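Local coordinates for tyrocidine synthase 2 (PDB 6TA8), which is a large multidomain synthase whose modelled part adopts the condensation-domain fold, built as two sheet-and-helix halves, at residues 58-63 and 401-406; 110-115 and 146-151; 277-282 and 345-350; 298-303 and 329-334. All coordinates share one frame; numbering follows the deposited sequence.

Interaction 1. Residues 58-63 and 401-406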
# COMPACT_ATOMS: atom_id res chain seq x y z
N ALA A 58 -4.52 -7.15 5.37
CA ALA A 58 -5.28 -7.54 6.55
C ALA A 58 -4.68 -6.92 7.80
O ALA A 58 -3.48 -6.61 7.85
CB ALA A 58 -5.33 -9.07 6.70
N VAL A 59 -5.53 -6.73 8.81
CA VAL A 59 -5.12 -6.25 10.12
C VAL A 59 -5.76 -7.15 11.17
O VAL A 59 -6.85 -7.69 10.98
CB VAL A 59 -5.50 -4.77 10.36
CG1 VAL A 59 -4.85 -3.87 9.31
CG2 VAL A 59 -7.01 -4.58 10.37
N MET A 60 -5.06 -7.32 12.29
CA MET A 60 -5.54 -8.12 13.41
C MET A 60 -5.73 -7.21 14.61
O MET A 60 -4.76 -6.62 15.11
CB MET A 60 -4.55 -9.25 13.74
CG MET A 60 -4.97 -10.14 14.90
SD MET A 60 -6.20 -11.37 14.45
CE MET A 60 -5.23 -12.48 13.43
N LEU A 61 -6.97 -7.07 15.06
CA LEU A 61 -7.31 -6.21 16.18
C LEU A 61 -7.47 -7.03 17.45
O LEU A 61 -7.57 -8.26 17.43
CB LEU A 61 -8.59 -5.42 15.88
CG LEU A 61 -8.62 -4.68 14.55
CD1 LEU A 61 -9.95 -3.98 14.34
CD2 LEU A 61 -7.47 -3.68 14.47
N PHE A 62 -7.49 -6.33 18.58
CA PHE A 62 -7.57 -6.96 19.89
C PHE A 62 -8.42 -6.10 20.82
O PHE A 62 -8.45 -4.88 20.70
CB PHE A 62 -6.18 -7.19 20.49
CG PHE A 62 -6.19 -7.71 21.90
CD1 PHE A 62 -6.78 -8.93 22.20
CD2 PHE A 62 -5.60 -6.99 22.92
CE1 PHE A 62 -6.79 -9.41 23.49
CE2 PHE A 62 -5.60 -7.47 24.22
CZ PHE A 62 -6.20 -8.68 24.50
N ARG A 63 -9.11 -6.76 21.74
CA ARG A 63 -9.88 -6.08 22.78
C ARG A 63 -9.86 -6.94 24.03
O ARG A 63 -10.34 -8.08 24.00
CB ARG A 63 -11.32 -5.82 22.32
CG ARG A 63 -12.03 -4.74 23.11
CD ARG A 63 -13.44 -4.50 22.58
NE ARG A 63 -14.25 -3.71 23.50
CZ ARG A 63 -14.43 -2.40 23.40
NH1 ARG A 63 -13.86 -1.72 22.41
NH2 ARG A 63 -15.18 -1.76 24.28
N THR A 401 -7.31 -1.96 20.21
CA THR A 401 -5.86 -2.05 20.14
C THR A 401 -5.48 -3.10 19.11
O THR A 401 -6.26 -3.99 18.79
CB THR A 401 -5.23 -2.38 21.50
OG1 THR A 401 -3.85 -2.74 21.32
CG2 THR A 401 -5.96 -3.54 22.16
N PHE A 402 -4.26 -2.97 18.58
CA PHE A 402 -3.76 -3.89 17.57
C PHE A 402 -3.14 -5.11 18.24
O PHE A 402 -2.31 -4.97 19.15
CB PHE A 402 -2.74 -3.19 16.67
CG PHE A 402 -3.33 -2.11 15.81
CD1 PHE A 402 -3.49 -0.82 16.31
CD2 PHE A 402 -3.72 -2.37 14.51
CE1 PHE A 402 -4.04 0.17 15.52
CE2 PHE A 402 -4.27 -1.38 13.72
CZ PHE A 402 -4.43 -0.10 14.23
N SER A 403 -3.55 -6.29 17.80
CA SER A 403 -3.10 -7.52 18.42
C SER A 403 -1.65 -7.82 18.02
O SER A 403 -1.23 -7.52 16.90
CB SER A 403 -3.99 -8.69 18.01
OG SER A 403 -3.43 -9.93 18.40
N PRO A 404 -0.87 -8.40 18.94
CA PRO A 404 0.52 -8.76 18.60
C PRO A 404 0.63 -9.91 17.61
O PRO A 404 1.74 -10.17 17.12
CB PRO A 404 1.12 -9.15 19.96
CG PRO A 404 0.16 -8.63 21.00
CD PRO A 404 -1.19 -8.67 20.35
N LEU A 405 -0.47 -10.59 17.30
CA LEU A 405 -0.43 -11.73 16.40
C LEU A 405 -0.32 -11.28 14.95
O LEU A 405 -0.64 -10.14 14.59
CB LEU A 405 -1.67 -12.60 16.57
CG LEU A 405 -1.98 -13.06 18.00
CD1 LEU A 405 -3.18 -13.99 18.00
CD2 LEU A 405 -0.77 -13.73 18.62
N GLY A 406 0.15 -12.19 14.10
CA GLY A 406 0.24 -11.92 12.68
C GLY A 406 -1.09 -12.09 11.98
O GLY A 406 -2.07 -12.60 12.53
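Leu61 and Phe402, with Phe62 and Thr401 beside them, form the antiparallel edge at which the two-residue strand 401-402 joins the five-stranded mixed sheet in the N-terminal half of the condensation-domain fold. Such a crossover, in which chain from late in the sequence completes an early sheet, is held here by three backbone hydrogen bonds. Phe62 N reaches Thr401 O at 2.7 Å along a distinctly bent N-H, and Thr401 N returns to Phe62 O at 3.2 Å. Past the strand's end Ser403 N still finds Met60 O, 3.0 Å away. The side chains of Phe62 and Thr401 lie side by side, pointing the same way, with Thr401 CG2 3.6 Å from Phe62 CD2. Leu61 and Phe402 form a non-hydrogen-bonded pair, Leu61 CD2 lying 4.0 Å from Phe402 CD2; the Phe402 ring also meets Phe176 edge-to-face. Ser403 pushes its CB between Met60 CG and Phe62 CB, at 3.6 Å from each. Its hydroxyl sits anti to the backbone N (chi1 169°), turned onward to make an ST turn with Leu405 N, and it is bonded to His157 ND1 as well. Met60, bent at chi2 and chi3, ends with CE 3.3 Å from Gly406 O.

Interaction 2. Residues 110-115 and 146-151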
# COMPACT_ATOMS: atom_id res chain seq x y z
N ARG A 110 -18.06 -12.02 4.85
CA ARG A 110 -17.99 -13.39 5.35
C ARG A 110 -17.45 -13.37 6.77
O ARG A 110 -16.38 -12.80 7.03
CB ARG A 110 -17.12 -14.26 4.45
CG ARG A 110 -17.26 -15.75 4.70
CD ARG A 110 -16.58 -16.56 3.61
NE ARG A 110 -16.74 -17.99 3.80
CZ ARG A 110 -17.70 -18.72 3.24
NH1 ARG A 110 -18.59 -18.14 2.44
NH2 ARG A 110 -17.78 -20.02 3.48
N PHE A 111 -18.17 -14.00 7.69
CA PHE A 111 -17.86 -13.96 9.11
C PHE A 111 -17.36 -15.32 9.59
O PHE A 111 -17.84 -16.36 9.14
CB PHE A 111 -19.08 -13.54 9.93
CG PHE A 111 -18.76 -13.19 11.36
CD1 PHE A 111 -18.23 -11.94 11.67
CD2 PHE A 111 -18.99 -14.09 12.38
CE1 PHE A 111 -17.94 -11.62 12.98
CE2 PHE A 111 -18.69 -13.77 13.69
CZ PHE A 111 -18.17 -12.53 13.99
N TYR A 112 -16.40 -15.30 10.51
CA TYR A 112 -15.84 -16.50 11.12
C TYR A 112 -15.82 -16.30 12.62
O TYR A 112 -15.37 -15.26 13.11
CB TYR A 112 -14.42 -16.79 10.60
CG TYR A 112 -14.34 -17.11 9.13
CD1 TYR A 112 -14.40 -16.11 8.17
CD2 TYR A 112 -14.17 -18.42 8.69
CE1 TYR A 112 -14.31 -16.40 6.82
CE2 TYR A 112 -14.09 -18.72 7.35
CZ TYR A 112 -14.16 -17.70 6.41
OH TYR A 112 -14.07 -18.00 5.07
N SER A 113 -16.28 -17.31 13.36
CA SER A 113 -16.36 -17.25 14.82
C SER A 113 -15.70 -18.49 15.40
O SER A 113 -16.12 -19.61 15.11
CB SER A 113 -17.81 -17.13 15.29
OG SER A 113 -17.87 -16.98 16.70
N TYR A 114 -14.67 -18.28 16.23
CA TYR A 114 -13.94 -19.38 16.86
C TYR A 114 -13.89 -19.15 18.36
O TYR A 114 -13.61 -18.04 18.81
CB TYR A 114 -12.53 -19.49 16.29
CG TYR A 114 -12.49 -19.78 14.80
CD1 TYR A 114 -12.58 -21.09 14.33
CD2 TYR A 114 -12.38 -18.76 13.88
CE1 TYR A 114 -12.55 -21.36 12.98
CE2 TYR A 114 -12.35 -19.02 12.52
CZ TYR A 114 -12.44 -20.32 12.08
OH TYR A 114 -12.41 -20.58 10.73
N ASP A 115 -14.15 -20.21 19.12
CA ASP A 115 -14.15 -20.17 20.58
C ASP A 115 -12.94 -20.96 21.06
O ASP A 115 -13.02 -22.16 21.34
CB ASP A 115 -15.46 -20.74 21.14
CG ASP A 115 -15.50 -20.73 22.66
OD1 ASP A 115 -14.74 -19.94 23.28
OD2 ASP A 115 -16.28 -21.51 23.24
N HIS A 146 -13.49 -10.48 4.62
CA HIS A 146 -13.56 -11.61 5.53
C HIS A 146 -13.25 -11.13 6.94
O HIS A 146 -12.19 -10.53 7.18
CB HIS A 146 -12.57 -12.71 5.12
CG HIS A 146 -13.04 -13.56 3.98
ND1 HIS A 146 -13.79 -13.05 2.94
CD2 HIS A 146 -12.87 -14.87 3.71
CE1 HIS A 146 -14.06 -14.02 2.08
NE2 HIS A 146 -13.51 -15.13 2.53
N VAL A 147 -14.17 -11.37 7.87
CA VAL A 147 -14.02 -10.98 9.26
C VAL A 147 -13.99 -12.24 10.11
O VAL A 147 -14.87 -13.09 10.01
CB VAL A 147 -15.16 -10.04 9.71
CG1 VAL A 147 -14.89 -9.51 11.11
CG2 VAL A 147 -15.33 -8.89 8.73
N ALA A 148 -12.96 -12.35 10.96
CA ALA A 148 -12.77 -13.52 11.80
C ALA A 148 -12.57 -13.08 13.24
O ALA A 148 -11.73 -12.22 13.52
CB ALA A 148 -11.58 -14.36 11.33
N LEU A 149 -13.33 -13.68 14.15
CA LEU A 149 -13.25 -13.38 15.58
C LEU A 149 -12.69 -14.60 16.30
O LEU A 149 -13.27 -15.68 16.25
CB LEU A 149 -14.62 -13.01 16.14
CG LEU A 149 -14.71 -12.79 17.65
CD1 LEU A 149 -13.77 -11.68 18.09
CD2 LEU A 149 -16.14 -12.49 18.06
N PHE A 150 -11.55 -14.41 16.98
CA PHE A 150 -10.89 -15.47 17.73
C PHE A 150 -10.98 -15.12 19.21
O PHE A 150 -10.29 -14.22 19.69
CB PHE A 150 -9.44 -15.63 17.29
CG PHE A 150 -9.27 -15.88 15.82
CD1 PHE A 150 -9.33 -17.17 15.31
CD2 PHE A 150 -9.05 -14.83 14.95
CE1 PHE A 150 -9.18 -17.40 13.96
CE2 PHE A 150 -8.89 -15.06 13.59
CZ PHE A 150 -8.96 -16.34 13.10
N ALA A 151 -11.83 -15.85 19.94
CA ALA A 151 -12.02 -15.62 21.37
C ALA A 151 -11.12 -16.57 22.15
O ALA A 151 -11.26 -17.79 22.06
CB ALA A 151 -13.48 -15.83 21.76
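Arg110 lays its CB over one face of the His146 imidazole, 3.9 Å from the ring centroid and 14° off the normal, and the methylene CD follows at 3.6 Å from His146 NE2. The extended arginine chain then carries NE to Tyr112 OH, 3.0 Å away in the guanidinium plane though along a bent N-H. Tyr112 in turn meets the histidine obliquely, OH to His146 CD2 at 3.6 Å, while its CB touches Ala148 CB. Further along the same face, Tyr114 and Phe150 hold their rings near parallel (6°) but slid apart, with Tyr114 CD2 3.5 Å from Phe150 CE1; both have CG anti to the carbonyl carbon, which sends the rings the same way. Phe111 works the reverse face, its CD1 4.1 Å from Val147 CB and its CZ near Leu149 CB.

Five backbone bonds set this register, from Val147 N to Arg110 O through Ala151 N to Tyr114 O. The two parallel strands and helix 122-134 form a beta-alpha-beta unit. The helix packs on the face that carries Tyr112 and Tyr114, Ile133 against Tyr112, His146 and Ala148, and Leu129 against Tyr114. Just beyond that helix, the carbonyl of Ser136 bonds His146 NE2. That bond suggests a hydrogen on NE2, and the neighbouring arginine would tend to disfavour a second charge on the ring.

Interaction 3. Residues 277-282 and 345-350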
# COMPACT_ATOMS: atom_id res chain seq x y z
N MET A 277 8.77 13.73 4.67
CA MET A 277 9.28 12.42 5.04
C MET A 277 9.93 11.71 3.86
O MET A 277 11.00 11.10 4.00
CB MET A 277 8.16 11.57 5.62
CG MET A 277 8.60 10.16 5.98
SD MET A 277 9.68 10.13 7.42
CE MET A 277 8.60 10.83 8.66
N ASN A 278 9.31 11.79 2.68
CA ASN A 278 9.81 11.06 1.52
C ASN A 278 11.16 11.59 1.04
O ASN A 278 11.89 10.86 0.36
CB ASN A 278 8.79 11.12 0.39
CG ASN A 278 7.75 10.02 0.49
OD1 ASN A 278 8.09 8.84 0.62
ND2 ASN A 278 6.48 10.39 0.43
N ASP A 279 11.51 12.84 1.36
CA ASP A 279 12.78 13.39 0.92
C ASP A 279 13.95 12.74 1.66
O ASP A 279 14.94 12.33 1.04
CB ASP A 279 12.80 14.90 1.12
CG ASP A 279 11.86 15.63 0.18
OD1 ASP A 279 11.60 15.11 -0.93
OD2 ASP A 279 11.37 16.72 0.55
N LEU A 280 13.85 12.64 2.98
CA LEU A 280 14.95 12.10 3.78
C LEU A 280 15.07 10.58 3.63
O LEU A 280 16.18 10.04 3.64
CB LEU A 280 14.77 12.48 5.25
CG LEU A 280 14.58 13.97 5.52
CD1 LEU A 280 14.37 14.22 7.01
CD2 LEU A 280 15.76 14.77 5.00
N LEU A 281 13.94 9.89 3.50
CA LEU A 281 13.98 8.43 3.39
C LEU A 281 14.55 7.98 2.06
O LEU A 281 15.22 6.94 1.99
CB LEU A 281 12.58 7.85 3.59
CG LEU A 281 12.01 7.92 5.01
CD1 LEU A 281 10.67 7.21 5.09
CD2 LEU A 281 12.99 7.35 6.02
N LEU A 282 14.31 8.74 0.99
CA LEU A 282 14.84 8.37 -0.32
C LEU A 282 16.30 8.79 -0.48
O LEU A 282 17.04 8.15 -1.24
CB LEU A 282 13.99 8.98 -1.43
CG LEU A 282 12.61 8.35 -1.65
CD1 LEU A 282 11.92 8.96 -2.85
CD2 LEU A 282 12.74 6.84 -1.81
N GLN A 345 19.48 17.87 -3.57
CA GLN A 345 19.36 17.24 -4.88
C GLN A 345 18.10 16.39 -4.96
O GLN A 345 17.35 16.46 -5.93
CB GLN A 345 20.61 16.40 -5.16
CG GLN A 345 20.42 15.36 -6.25
CD GLN A 345 20.84 15.87 -7.61
OE1 GLN A 345 21.62 16.82 -7.72
NE2 GLN A 345 20.32 15.24 -8.66
N THR A 346 17.86 15.57 -3.93
CA THR A 346 16.69 14.69 -3.94
C THR A 346 15.41 15.47 -3.66
O THR A 346 14.37 15.21 -4.28
CB THR A 346 16.88 13.57 -2.92
OG1 THR A 346 17.94 12.71 -3.36
CG2 THR A 346 15.60 12.75 -2.77
N LYS A 347 15.47 16.43 -2.74
CA LYS A 347 14.28 17.23 -2.42
C LYS A 347 13.76 17.95 -3.65
O LYS A 347 12.55 17.93 -3.93
CB LYS A 347 14.61 18.22 -1.30
CG LYS A 347 13.89 19.56 -1.39
CD LYS A 347 12.44 19.46 -0.95
CE LYS A 347 11.81 20.84 -0.85
NZ LYS A 347 12.08 21.67 -2.06
N GLU A 348 14.65 18.59 -4.41
CA GLU A 348 14.24 19.25 -5.64
C GLU A 348 14.00 18.26 -6.78
O GLU A 348 13.35 18.62 -7.76
CB GLU A 348 15.29 20.28 -6.07
CG GLU A 348 15.57 21.35 -5.02
CD GLU A 348 14.32 22.11 -4.61
OE1 GLU A 348 13.45 22.35 -5.47
OE2 GLU A 348 14.21 22.47 -3.41
N ASN A 349 14.50 17.03 -6.66
CA ASN A 349 14.22 16.01 -7.67
C ASN A 349 12.75 15.62 -7.66
O ASN A 349 12.14 15.46 -8.72
CB ASN A 349 15.12 14.79 -7.43
CG ASN A 349 14.75 13.62 -8.32
OD1 ASN A 349 14.36 13.80 -9.48
ND2 ASN A 349 14.88 12.41 -7.79
N LEU A 350 12.17 15.47 -6.46
CA LEU A 350 10.77 15.06 -6.36
C LEU A 350 9.81 16.23 -6.61
O LEU A 350 8.68 16.00 -7.06
CB LEU A 350 10.50 14.44 -5.00
CG LEU A 350 11.27 13.13 -4.72
CD1 LEU A 350 11.27 12.81 -3.24
CD2 LEU A 350 10.68 11.98 -5.52
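Asp279 and Leu350 slide past each other in opposite directions, and their meeting illustrates how one carboxylate can be seated on aliphatic carbons. Asp279 keeps CG beside its backbone N (chi1 -69°), which brings OD1 to 3.3 Å from Leu350 CD1 and OD2 to 3.3 Å from Lys347 CD. Lys347 crosses it obliquely in an unusual conformation: chi1 of 146° is away from a staggered value, and bends at chi2 and chi4 lead the amino group off. NZ ends 5.6 Å from Asp279 OD2 and makes its salt bridge with Glu348 OE2 instead, at 2.6 Å. The apolar part is small. Leu282 CD1 touches Leu350 CD1 at 3.9 Å, while Thr346 turns CG2, not its hydroxyl, toward Asp279 O. The axes of segments 277-282 and 345-350 pass 9.0 Å apart at 130°; their helices, 277-293 and 339-351, both rest against strands of the six-stranded sheet, Leu281 on Phe385 and Leu350 on Val329. Asp279 OD2 accepts a hydrogen bond from Glu276 N near the start of its helix and has a long, weak ion pair with Arg351. The helix start would favour the charged carboxylate. With NZ drawn off to Glu348, the lysine probably meets it more through its methylenes than through its charge.

Interaction 4. Residues 298-303 and 329-334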
# COMPACT_ATOMS: atom_id res chain seq x y z
N VAL A 298 20.03 4.62 -9.43
CA VAL A 298 19.07 3.55 -9.22
C VAL A 298 17.67 4.09 -9.48
O VAL A 298 17.35 5.23 -9.13
CB VAL A 298 19.18 2.94 -7.80
CG1 VAL A 298 18.92 4.00 -6.73
CG2 VAL A 298 18.24 1.76 -7.64
N VAL A 299 16.84 3.28 -10.13
CA VAL A 299 15.46 3.64 -10.44
C VAL A 299 14.55 2.92 -9.45
O VAL A 299 14.54 1.69 -9.38
CB VAL A 299 15.09 3.27 -11.89
CG1 VAL A 299 13.64 3.64 -12.18
CG2 VAL A 299 16.03 3.97 -12.86
N ILE A 300 13.79 3.70 -8.68
CA ILE A 300 12.92 3.18 -7.63
C ILE A 300 11.48 3.29 -8.08
O ILE A 300 11.10 4.28 -8.73
CB ILE A 300 13.14 3.93 -6.30
CG1 ILE A 300 14.63 4.01 -5.96
CG2 ILE A 300 12.38 3.26 -5.17
CD1 ILE A 300 15.25 2.68 -5.59
N ASN A 301 10.67 2.29 -7.75
CA ASN A 301 9.24 2.30 -8.02
C ASN A 301 8.53 2.81 -6.76
O ASN A 301 8.13 2.04 -5.89
CB ASN A 301 8.75 0.92 -8.42
CG ASN A 301 7.30 0.91 -8.88
OD1 ASN A 301 6.39 1.17 -8.09
ND2 ASN A 301 7.09 0.61 -10.15
N LEU A 302 8.38 4.13 -6.68
CA LEU A 302 7.78 4.74 -5.50
C LEU A 302 6.26 4.77 -5.65
O LEU A 302 5.73 5.01 -6.73
CB LEU A 302 8.32 6.15 -5.30
CG LEU A 302 7.82 6.91 -4.07
CD1 LEU A 302 8.56 6.47 -2.82
CD2 LEU A 302 7.97 8.40 -4.26
N GLU A 303 5.57 4.52 -4.54
CA GLU A 303 4.11 4.47 -4.52
C GLU A 303 3.56 5.67 -3.75
O GLU A 303 4.06 6.02 -2.68
CB GLU A 303 3.61 3.17 -3.88
CG GLU A 303 4.11 1.91 -4.58
CD GLU A 303 3.51 0.65 -3.99
OE1 GLU A 303 2.93 0.71 -2.89
OE2 GLU A 303 3.63 -0.42 -4.64
N VAL A 329 11.20 6.82 -9.92
CA VAL A 329 11.99 7.95 -9.44
C VAL A 329 13.46 7.61 -9.65
O VAL A 329 13.90 6.51 -9.31
CB VAL A 329 11.70 8.27 -7.97
CG1 VAL A 329 12.64 9.35 -7.45
CG2 VAL A 329 10.25 8.70 -7.79
N VAL A 330 14.21 8.55 -10.21
CA VAL A 330 15.61 8.35 -10.55
C VAL A 330 16.47 9.06 -9.51
O VAL A 330 16.53 10.29 -9.48
CB VAL A 330 15.92 8.85 -11.97
CG1 VAL A 330 17.40 8.66 -12.29
CG2 VAL A 330 15.06 8.11 -12.98
N LEU A 331 17.14 8.28 -8.66
CA LEU A 331 18.04 8.82 -7.66
C LEU A 331 19.44 8.98 -8.23
O LEU A 331 19.88 8.18 -9.06
CB LEU A 331 18.07 7.92 -6.42
CG LEU A 331 16.72 7.62 -5.77
CD1 LEU A 331 16.89 6.66 -4.61
CD2 LEU A 331 16.05 8.91 -5.32
N ASP A 332 20.13 10.02 -7.78
CA ASP A 332 21.47 10.35 -8.28
C ASP A 332 22.45 10.32 -7.12
O ASP A 332 22.30 11.08 -6.15
CB ASP A 332 21.48 11.73 -8.95
CG ASP A 332 22.62 11.89 -9.93
OD1 ASP A 332 23.33 10.89 -10.19
OD2 ASP A 332 22.82 13.01 -10.44
N MET A 333 23.45 9.44 -7.21
CA MET A 333 24.50 9.33 -6.22
C MET A 333 25.83 9.85 -6.75
O MET A 333 26.90 9.39 -6.33
CB MET A 333 24.65 7.88 -5.75
CG MET A 333 23.53 7.39 -4.85
SD MET A 333 22.00 7.03 -5.75
CE MET A 333 22.40 5.44 -6.47
N GLU A 334 25.78 10.83 -7.66
CA GLU A 334 26.98 11.30 -8.34
C GLU A 334 28.02 11.81 -7.34
O GLU A 334 29.22 11.54 -7.50
CB GLU A 334 26.62 12.40 -9.34
CG GLU A 334 27.81 13.02 -10.05
CD GLU A 334 27.41 14.16 -10.96
OE1 GLU A 334 26.21 14.52 -10.97
OE2 GLU A 334 28.28 14.69 -11.68
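Ile300 and Leu331 cross on the buried face of their strand pair, Ile300 CG1 lying 3.7 Å from Leu331 CD1. Val298 adds a second contact to the same methyl: its CG1, held between the backbone N and the carbonyl carbon (chi1 60°), the crowded position, stands 4.0 Å from Leu331 CD1 and 3.8 Å from Met333 CE. The methionine gets there by bending at chi2 and chi3, so that its terminal methyl comes back to Val298. Backbone bonds are shortest at Ile300 and Val329, which exchange N-H and carbonyl in both directions, Ile300 N to Val329 O at 2.9 Å and Val329 N to Ile300 O at 2.8 Å. The pair belongs to a six-stranded mixed sheet, in which 325-332 is an outermost strand, while 297-304 also runs parallel to 383-390, whose Ile383 touches Val298 and Ile300. Helix 339-351 lies over the tight face, Leu350 and Asn349 meeting Val329. The opposite face is looser: Val299 and Val330, both partly exposed, form a non-hydrogen-bonded pair, and Val299 CG2 comes only to 4.3 Å from Val330 CG2. Chain from the loops borders it, with Pro381 against Val299 and Thr231 against Val330.

Overall arrangement
Followed from the N terminus, the chain first lays down 58-63, whose partner 401-406 arrives 338 residues later; interaction 1 thus closes a loop that holds the other three contacts. Within it, interaction 2 closes early, over a single beta-alpha-beta unit, and shares interaction 1's sheet, the two centres about 13 Å apart. Interaction 3 opens only afterwards, and its loop encloses interaction 4, so no contacts cross. Those two touch, centres about 10 Å apart, and join the six-stranded sheet to its helices. Interactions 1 and 4 stand on opposite sides of the chain's centre, about 34 Å between centres. The closure by 401-406 brings late sequence back to the sheet of interactions 1 and 2.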